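Local structure of tungstate ABC transporter, periplasmic tungstate-binding protein (Geobacter sulfurreducens, 3LR1) at residues A[27-30]-A[35-38]. The protein probably binds tungstate in the periplasm and delivers it to an ABC transporter for uptake into the cell. Numbering follows the deposited sequence.
Sequences PFEK and KVDV
Glu29 reaches from the last turns of helix 20-32 to the backbone of the strand that follows, where its OE2 accepts a hydrogen bond from Val36 N at 2.9 Å. The bond is almost straight, 177° at the hydrogen, and it enters on the anti lone pair of OE2, the one turned away from OE1. CG lies anti to the carbonyl carbon (chi1 -66°) and the chain runs on extended (chi2 172°), which carries the carboxylate across to the strand. A water donates to OE2 at 3.2 Å and to Val36 O at 2.6 Å. Helix 20-32 is the longer of two helices in the crossover between parallel strands 6-12 and 35-41, a right-handed beta-alpha-beta unit of the kind that builds the lobes of periplasmic binding proteins. Strand 35-41 pairs with strand 6-12 through backbone bonds of Lys35 and Asp37, while the N-H and C=O of Val36 face the carboxylate and its water. Beside this polar grip, Val36 CG2 sits at the edge of the Phe28 ring, near its plane and 3.7 Å from CD2, and the aliphatic CG of Glu29 passes 4.0 Å from the same methyl. Phe28 also packs on Leu7 of strand 6-12 and on Leu220 of helix 214-224. Lys35 CB points away from the helix and NZ is hydrogen-bonded to Ala3 O; a bound tungsten lies about 4 Å from this side chain.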
loop_
_atom_site.group_PDB
_atom_site.type_symbol
_atom_site.label_atom_id
_atom_site.label_comp_id
_atom_site.label_asym_id
_atom_site.label_seq_id
_atom_site.Cartn_x
_atom_site.Cartn_y
_atom_site.Cartn_z
ATOM N N PRO A 27 16.565 5.913 12.105
ATOM C CA PRO A 27 17.629 6.890 11.858
ATOM C C PRO A 27 17.159 8.322 11.804
ATOM O O PRO A 27 17.860 9.187 12.275
ATOM C CB PRO A 27 18.165 6.482 10.515
ATOM C CG PRO A 27 17.708 5.001 10.373
ATOM C CD PRO A 27 16.391 4.980 10.964
ATOM N N PHE A 28 15.967 8.566 11.251
ATOM C CA PHE A 28 15.344 9.910 11.269
ATOM C C PHE A 28 15.028 10.339 12.689
ATOM O O PHE A 28 15.289 11.497 13.075
ATOM C CB PHE A 28 14.091 9.929 10.410
ATOM C CG PHE A 28 13.368 11.229 10.402
ATOM C CD1 PHE A 28 13.834 12.242 9.609
ATOM C CD2 PHE A 28 12.275 11.465 11.283
ATOM C CE1 PHE A 28 13.216 13.518 9.634
ATOM C CE2 PHE A 28 11.601 12.688 11.304
ATOM C CZ PHE A 28 12.059 13.727 10.492
ATOM N N GLU A 29 14.450 9.437 13.474
ATOM C CA GLU A 29 14.125 9.753 14.872
ATOM C C GLU A 29 15.361 10.143 15.668
ATOM O O GLU A 29 15.362 11.137 16.414
ATOM C CB GLU A 29 13.371 8.594 15.520
ATOM C CG GLU A 29 11.962 8.362 14.886
ATOM C CD GLU A 29 11.244 7.088 15.363
ATOM O OE1 GLU A 29 11.880 5.992 15.395
ATOM O OE2 GLU A 29 10.041 7.187 15.699
ATOM N N LYS A 30 16.438 9.383 15.472
ATOM C CA LYS A 30 17.700 9.671 16.166
ATOM C C LYS A 30 18.267 10.992 15.703
ATOM O O LYS A 30 18.709 11.807 16.512
ATOM C CB LYS A 30 18.685 8.531 15.922
ATOM C CG LYS A 30 19.976 8.665 16.679
ATOM C CD LYS A 30 20.827 7.396 16.560
ATOM C CE LYS A 30 22.048 7.500 17.454
ATOM N NZ LYS A 30 21.772 7.613 18.915
ATOM N N LYS A 35 9.959 11.498 17.786
ATOM C CA LYS A 35 9.270 10.241 17.626
ATOM C C LYS A 35 8.316 10.426 16.443
ATOM O O LYS A 35 7.630 11.448 16.376
ATOM C CB LYS A 35 8.398 9.960 18.862
ATOM C CG LYS A 35 9.124 9.656 20.137
ATOM C CD LYS A 35 9.994 8.441 20.007
ATOM C CE LYS A 35 10.144 7.738 21.463
ATOM N NZ LYS A 35 10.245 8.771 22.571
ATOM N N VAL A 36 8.253 9.450 15.544
ATOM C CA VAL A 36 7.282 9.466 14.456
ATOM C C VAL A 36 6.228 8.450 14.833
ATOM O O VAL A 36 6.514 7.216 14.858
ATOM C CB VAL A 36 7.917 9.158 13.077
ATOM C CG1 VAL A 36 6.859 9.131 11.935
ATOM C CG2 VAL A 36 9.126 10.171 12.781
ATOM N N ASP A 37 5.014 8.949 15.143
ATOM C CA ASP A 37 3.848 8.100 15.392
ATOM C C ASP A 37 3.231 7.683 14.053
ATOM O O ASP A 37 2.864 8.558 13.213
ATOM C CB ASP A 37 2.762 8.845 16.142
ATOM C CG ASP A 37 3.128 9.227 17.526
ATOM O OD1 ASP A 37 4.139 8.794 18.094
ATOM O OD2 ASP A 37 2.284 9.966 18.068
ATOM N N VAL A 38 3.114 6.376 13.867
ATOM C CA VAL A 38 2.516 5.807 12.691
ATOM C C VAL A 38 1.053 5.461 13.008
ATOM O O VAL A 38 0.763 4.624 13.869
ATOM C CB VAL A 38 3.296 4.540 12.232
ATOM C CG1 VAL A 38 2.640 3.882 11.065
ATOM C CG2 VAL A 38 4.761 4.860 11.938
HETATM O O HOH W 1 7.913 5.043 14.777
#